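Local coordinates for protein Vlm2 (Streptomyces tsusimaensis, PDB 6ECB) that carries, as part of a valinomycin nonribosomal peptide synthetase, a thioesterase domain that probably releases the finished depsipeptide through an acyl-enzyme intermediate, at residues A[110-113]-A[114-118]; A[137-140]-A[141-145]; A[247-250]-A[251-255]. All coordinates share one frame; numbering follows the deposited sequence.

Contact 1: A[110-113]-A[114-118]; sequences HSLG and GHIAF
G113, L112 and G114 form the heart of this first helical turn, where the chain leaves a strand through S111 and coils at once. The carbonyl of G113 receives A117 N at 2.8 Å, and the methyl CB of A117 rests 3.2 Å from the same oxygen. One residue earlier, the carbonyl of L112 accepts I116 N along a nearly straight line, N-H...O 171°, while I116 CG1 packs 3.4 Å from L112 O. The branched end of L112 meets I116, CG to CD1 at 4.0 Å; with L112 CG anti to the backbone N (chi1 178°), its branch reaches forward along the helix. G114 N turns back to S111 O at 2.8 Å, rising well above the carbonyl plane, and H115 ND1 adds a weak, long bond to that oxygen. S111 sits at what is probably the GxSxG nucleophile elbow, with G113 its last glycine, and is the probable nucleophile of a Ser-His-Asp triad. The elbow joins strand 105-110 to helix 112-126 within a beta-alpha-beta unit continuing into strand 134-137; I116 packs on helix 86-97, A117 on strand 134-137, and L112 and H115 on V227 of helix 224-227.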
loop_
_atom_site.group_PDB
_atom_site.type_symbol
_atom_site.label_atom_id
_atom_site.label_comp_id
_atom_site.label_asym_id
_atom_site.label_seq_id
_atom_site.Cartn_x
_atom_site.Cartn_y
_atom_site.Cartn_z
ATOM N N HIS A 110 2.337 -2.332 0.094
ATOM C CA HIS A 110 3.227 -1.938 1.171
ATOM C C HIS A 110 2.479 -2.046 2.492
ATOM O O HIS A 110 1.295 -1.726 2.564
ATOM C CB HIS A 110 3.684 -0.491 0.944
ATOM C CG HIS A 110 4.615 0.058 1.980
ATOM N ND1 HIS A 110 4.184 0.915 2.973
ATOM C CD2 HIS A 110 5.954 -0.066 2.146
ATOM C CE1 HIS A 110 5.213 1.283 3.717
ATOM N NE2 HIS A 110 6.302 0.715 3.231
ATOM N N SER A 111 3.187 -2.451 3.536
ATOM C CA SER A 111 2.630 -2.539 4.887
ATOM C C SER A 111 1.389 -3.436 4.842
ATOM O O SER A 111 1.422 -4.514 4.218
ATOM C CB SER A 111 2.411 -1.107 5.383
ATOM O OG SER A 111 2.108 -1.111 6.758
ATOM N N LEU A 112 0.277 -3.056 5.481
ATOM C CA LEU A 112 -0.934 -3.879 5.410
ATOM C C LEU A 112 -1.375 -4.127 3.974
ATOM O O LEU A 112 -2.016 -5.151 3.688
ATOM C CB LEU A 112 -2.064 -3.196 6.197
ATOM C CG LEU A 112 -3.418 -3.909 6.172
ATOM C CD1 LEU A 112 -3.396 -5.235 6.893
ATOM C CD2 LEU A 112 -4.469 -2.957 6.806
ATOM N N GLY A 113 -1.052 -3.205 3.057
ATOM C CA GLY A 113 -1.350 -3.428 1.659
ATOM C C GLY A 113 -0.687 -4.681 1.119
ATOM O O GLY A 113 -1.221 -5.316 0.207
ATOM N N GLY A 114 0.463 -5.060 1.680
ATOM C CA GLY A 114 1.095 -6.318 1.262
ATOM C C GLY A 114 0.290 -7.541 1.653
ATOM O O GLY A 114 0.130 -8.481 0.862
ATOM N N HIS A 115 -0.243 -7.553 2.882
ATOM C CA HIS A 115 -1.082 -8.674 3.273
ATOM C C HIS A 115 -2.357 -8.716 2.467
ATOM O O HIS A 115 -2.815 -9.790 2.080
ATOM C CB HIS A 115 -1.413 -8.597 4.752
ATOM C CG HIS A 115 -0.201 -8.571 5.590
ATOM N ND1 HIS A 115 0.473 -7.410 5.857
ATOM C CD2 HIS A 115 0.520 -9.572 6.146
ATOM C CE1 HIS A 115 1.543 -7.687 6.580
ATOM N NE2 HIS A 115 1.597 -8.993 6.759
ATOM N N ILE A 116 -2.975 -7.548 2.247
ATOM C CA ILE A 116 -4.165 -7.516 1.421
ATOM C C ILE A 116 -3.846 -8.037 0.025
ATOM O O ILE A 116 -4.603 -8.823 -0.551
ATOM C CB ILE A 116 -4.751 -6.091 1.365
ATOM C CG1 ILE A 116 -5.268 -5.700 2.748
ATOM C CG2 ILE A 116 -5.900 -6.056 0.356
ATOM C CD1 ILE A 116 -5.678 -4.233 2.843
ATOM N N ALA A 117 -2.716 -7.605 -0.532
ATOM C CA ALA A 117 -2.316 -8.031 -1.872
ATOM C C ALA A 117 -2.119 -9.540 -1.948
ATOM O O ALA A 117 -2.514 -10.176 -2.935
ATOM C CB ALA A 117 -1.036 -7.304 -2.266
ATOM N N PHE A 118 -1.502 -10.133 -0.923
ATOM C CA PHE A 118 -1.345 -11.591 -0.919
ATOM C C PHE A 118 -2.700 -12.280 -0.992
ATOM O O PHE A 118 -2.939 -13.164 -1.833
ATOM C CB PHE A 118 -0.583 -12.042 0.341
ATOM C CG PHE A 118 -0.418 -13.547 0.420
ATOM C CD1 PHE A 118 -1.417 -14.351 0.949
ATOM C CD2 PHE A 118 0.720 -14.158 -0.103
ATOM C CE1 PHE A 118 -1.268 -15.742 0.972
ATOM C CE2 PHE A 118 0.862 -15.536 -0.086
ATOM C CZ PHE A 118 -0.122 -16.323 0.437
#

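Contact 2: A[137-140]-A[141-145]; sequences LDTP and PRLGD
P140 and P141 are joined directly, and the linkage holds P140 CB 3.5 Å from P141 CD, closer than unbonded carbons usually come. Beyond the pair the chain curls back, bringing the ring of P140 within 3.9 Å of R142 O through both CG and CD. Across the mouth of this bend T139 faces L143, OG1 to CD1 at 4.1 Å. The hydroxyl stands anti to the T139 backbone N (chi1 -177°), and that rotation directs it into the bend, where a water lies 2.7 Å from T139 OG1 and accepts the amide of G144, 3.2 Å from G144 N. A single water thus ties the two arms where no direct hydrogen bond spans them. Further out, H115 makes weak hydrogen bonds through NE2 to the carbonyls of P140 and P141, and W256 NE1 donates to T139 O. D138, just upstream, is the probable acid of the triad: its OD2 holds H273 ND1, and its OD1 takes T242 N and H245 NE2. The loop follows strand 134-137 and precedes helix 157-165; T139 and L143 lean on helix 112-126, while L137 and D138 touch strand 237-241.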
loop_
_atom_site.group_PDB
_atom_site.type_symbol
_atom_site.label_atom_id
_atom_site.label_comp_id
_atom_site.label_asym_id
_atom_site.label_seq_id
_atom_site.Cartn_x
_atom_site.Cartn_y
_atom_site.Cartn_z
ATOM N N LEU A 137 6.191 -4.927 -0.674
ATOM C CA LEU A 137 7.058 -3.799 -0.353
ATOM C C LEU A 137 7.263 -3.755 1.162
ATOM O O LEU A 137 6.425 -3.247 1.915
ATOM C CB LEU A 137 6.463 -2.501 -0.880
ATOM C CG LEU A 137 6.300 -2.443 -2.399
ATOM C CD1 LEU A 137 5.647 -1.106 -2.761
ATOM C CD2 LEU A 137 7.616 -2.612 -3.136
ATOM N N ASP A 138 8.365 -4.360 1.589
ATOM C CA ASP A 138 8.968 -4.166 2.904
ATOM C C ASP A 138 8.062 -4.506 4.090
ATOM O O ASP A 138 8.086 -3.814 5.114
ATOM C CB ASP A 138 9.483 -2.719 3.030
ATOM C CG ASP A 138 10.499 -2.577 4.124
ATOM O OD1 ASP A 138 11.352 -3.486 4.248
ATOM O OD2 ASP A 138 10.470 -1.553 4.833
ATOM N N THR A 139 7.294 -5.605 4.002
ATOM C CA THR A 139 6.643 -6.134 5.182
ATOM C C THR A 139 6.858 -7.641 5.204
ATOM O O THR A 139 6.717 -8.287 4.163
ATOM C CB THR A 139 5.114 -5.852 5.265
ATOM O OG1 THR A 139 4.612 -6.368 6.502
ATOM C CG2 THR A 139 4.351 -6.503 4.198
ATOM N N PRO A 140 7.158 -8.209 6.364
ATOM C CA PRO A 140 7.114 -9.667 6.503
ATOM C C PRO A 140 5.685 -10.157 6.512
ATOM O O PRO A 140 4.737 -9.382 6.732
ATOM C CB PRO A 140 7.768 -9.923 7.870
ATOM C CG PRO A 140 8.283 -8.639 8.348
ATOM C CD PRO A 140 7.471 -7.574 7.655
ATOM N N PRO A 141 5.487 -11.458 6.404
ATOM C CA PRO A 141 4.115 -11.960 6.493
ATOM C C PRO A 141 3.524 -11.773 7.870
ATOM O O PRO A 141 2.303 -11.583 7.981
ATOM C CB PRO A 141 4.239 -13.445 6.094
ATOM C CG PRO A 141 5.639 -13.766 6.037
ATOM C CD PRO A 141 6.445 -12.483 5.949
ATOM N N ARG A 142 4.342 -11.788 8.922
ATOM C CA ARG A 142 3.908 -11.343 10.238
ATOM C C ARG A 142 3.835 -9.822 10.235
ATOM O O ARG A 142 4.868 -9.151 10.107
ATOM C CB ARG A 142 4.878 -11.791 11.321
ATOM C CG ARG A 142 4.729 -13.186 11.715
ATOM C CD ARG A 142 5.725 -13.576 12.830
ATOM N NE ARG A 142 5.417 -13.026 14.147
ATOM C CZ ARG A 142 4.612 -13.600 15.037
ATOM N NH1 ARG A 142 3.994 -14.744 14.753
ATOM N NH2 ARG A 142 4.403 -13.023 16.207
ATOM N N LEU A 143 2.638 -9.272 10.395
ATOM C CA LEU A 143 2.510 -7.818 10.359
ATOM C C LEU A 143 3.134 -7.221 11.618
ATOM O O LEU A 143 2.978 -7.760 12.713
ATOM C CB LEU A 143 1.042 -7.410 10.239
ATOM C CG LEU A 143 0.792 -5.897 10.125
ATOM C CD1 LEU A 143 1.562 -5.234 8.967
ATOM C CD2 LEU A 143 -0.696 -5.620 9.988
ATOM N N GLY A 144 3.874 -6.119 11.450
ATOM C CA GLY A 144 4.578 -5.523 12.580
ATOM C C GLY A 144 3.646 -4.740 13.492
ATOM O O GLY A 144 2.594 -4.248 13.080
ATOM N N ASP A 145 4.043 -4.626 14.760
ATOM C CA ASP A 145 3.239 -3.896 15.735
ATOM C C ASP A 145 3.216 -2.403 15.408
ATOM O O ASP A 145 4.056 -1.883 14.665
ATOM C CB ASP A 145 3.771 -4.115 17.152
ATOM C CG ASP A 145 3.661 -5.562 17.602
ATOM O OD1 ASP A 145 4.393 -6.416 17.058
ATOM O OD2 ASP A 145 2.841 -5.845 18.502
HETATM O O HOH W 1 4.985 -4.891 8.757
#

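Contact 3: A[247-250]-A[251-255]; sequences PEVA and RLFSA
R251 folds back over the short helix 247-250, and its backbone amide and its side chain both return to P247. The amide satisfies the carbonyl there, R251 N to P247 O at 3.0 Å, with the donor tilted 21° from the carbonyl plane. The guanidinium then lies with one face over P247 O and E248 CA, both offset toward its rim, and NH2 comes 3.6 Å from E248 CA. This return depends on two bends, CG between the backbone N and the carbonyl carbon (chi1 69°) and a further kink at chi3. E248 OE1 and R251 NH2 are 5.4 Å apart, so the opposite charges are near but not in contact.

The carbonyl of V249 is met by L252 N at 2.9 Å, the donor standing above the carbonyl plane. A250 O receives a weak, long bond from F253 N, 3.5 Å but almost straight, and it also lies in the ring plane at the edge of F253. L252 CG and CD1 pack against E248 O, CG at 3.5 Å. Inward, the F253 ring meets H245 with the planes at about 45° and touches D138 and P140. A type I beta turn from A250 to F253 thus accompanies helix 247-250 in an alpha/beta-hydrolase fold; here the turn sets F253 beside the aspartate of the probable triad.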
loop_
_atom_site.group_PDB
_atom_site.type_symbol
_atom_site.label_atom_id
_atom_site.label_comp_id
_atom_site.label_asym_id
_atom_site.label_seq_id
_atom_site.Cartn_x
_atom_site.Cartn_y
_atom_site.Cartn_z
ATOM N N PRO A 247 16.637 -6.282 14.388
ATOM C CA PRO A 247 16.920 -7.674 14.004
ATOM C C PRO A 247 15.718 -8.583 14.160
ATOM O O PRO A 247 15.502 -9.472 13.329
ATOM C CB PRO A 247 18.063 -8.071 14.949
ATOM C CG PRO A 247 18.698 -6.790 15.318
ATOM C CD PRO A 247 17.585 -5.797 15.408
ATOM N N GLU A 248 14.902 -8.349 15.189
ATOM C CA GLU A 248 13.736 -9.187 15.422
ATOM C C GLU A 248 12.695 -9.057 14.325
ATOM O O GLU A 248 11.858 -9.949 14.193
ATOM C CB GLU A 248 13.121 -8.862 16.784
ATOM C CG GLU A 248 12.693 -7.427 16.945
ATOM C CD GLU A 248 13.748 -6.540 17.599
ATOM O OE1 GLU A 248 14.972 -6.851 17.536
ATOM O OE2 GLU A 248 13.334 -5.518 18.189
ATOM N N VAL A 249 12.713 -7.976 13.540
ATOM C CA VAL A 249 11.855 -7.854 12.376
ATOM C C VAL A 249 12.579 -8.339 11.127
ATOM O O VAL A 249 11.987 -9.015 10.286
ATOM C CB VAL A 249 11.376 -6.389 12.218
ATOM C CG1 VAL A 249 10.716 -6.168 10.904
ATOM C CG2 VAL A 249 10.424 -6.021 13.342
ATOM N N ALA A 250 13.872 -8.012 11.019
ATOM C CA ALA A 250 14.646 -8.396 9.846
ATOM C C ALA A 250 14.590 -9.903 9.610
ATOM O O ALA A 250 14.483 -10.349 8.469
ATOM C CB ALA A 250 16.098 -7.958 10.004
ATOM N N ARG A 251 14.658 -10.695 10.684
ATOM C CA ARG A 251 14.683 -12.157 10.539
ATOM C C ARG A 251 13.324 -12.743 10.170
ATOM O O ARG A 251 13.226 -13.971 10.008
ATOM C CB ARG A 251 15.197 -12.806 11.826
ATOM C CG ARG A 251 14.259 -12.686 12.999
ATOM C CD ARG A 251 14.783 -13.484 14.202
ATOM N NE ARG A 251 15.983 -12.848 14.700
ATOM C CZ ARG A 251 16.117 -12.207 15.868
ATOM N NH1 ARG A 251 17.259 -11.622 16.145
ATOM N NH2 ARG A 251 15.149 -12.173 16.776
ATOM N N LEU A 252 12.281 -11.921 10.020
ATOM C CA LEU A 252 10.956 -12.429 9.677
ATOM C C LEU A 252 10.649 -12.376 8.194
ATOM O O LEU A 252 9.643 -12.951 7.766
ATOM C CB LEU A 252 9.866 -11.661 10.438
ATOM C CG LEU A 252 9.968 -11.773 11.956
ATOM C CD1 LEU A 252 8.869 -10.918 12.602
ATOM C CD2 LEU A 252 9.843 -13.238 12.387
ATOM N N PHE A 253 11.489 -11.721 7.384
ATOM C CA PHE A 253 11.149 -11.579 5.977
ATOM C C PHE A 253 11.226 -12.908 5.242
ATOM O O PHE A 253 10.437 -13.142 4.326
ATOM C CB PHE A 253 12.068 -10.554 5.300
ATOM C CG PHE A 253 11.617 -9.135 5.511
ATOM C CD1 PHE A 253 10.698 -8.557 4.653
ATOM C CD2 PHE A 253 12.071 -8.399 6.582
ATOM C CE1 PHE A 253 10.264 -7.253 4.848
ATOM C CE2 PHE A 253 11.623 -7.088 6.777
ATOM C CZ PHE A 253 10.719 -6.537 5.913
ATOM N N SER A 254 12.187 -13.762 5.608
ATOM C CA SER A 254 12.385 -15.010 4.874
ATOM C C SER A 254 11.150 -15.898 4.919
ATOM O O SER A 254 10.986 -16.782 4.055
ATOM C CB SER A 254 13.598 -15.748 5.432
ATOM O OG SER A 254 13.377 -16.249 6.754
ATOM N N ALA A 255 10.270 -15.688 5.899
ATOM C CA ALA A 255 9.058 -16.492 5.989
ATOM C C ALA A 255 8.128 -16.306 4.794
ATOM O O ALA A 255 7.194 -17.096 4.647
ATOM C CB ALA A 255 8.352 -16.196 7.316
#

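Overall arrangement
The three contacts come in series along one thioesterase domain of the alpha/beta-hydrolase kind, contact 1 first and contact 3 last. Contacts 1 and 2 begin at the last residues of neighbouring parallel strands, 105-110 and 134-137, and their centres lie about 8 Å apart. Contact 3 falls in the connection between strands 237-241 and 264-268, with its centre about 9 Å from that of contact 2 and about 16 Å from that of contact 1. Contact 2 therefore bridges the others, touching both, while contacts 1 and 3 stay about 8 Å apart at their nearest atoms. The series runs from the probable nucleophile, through the loop carrying the probable acid, to a surface turn backing that acid.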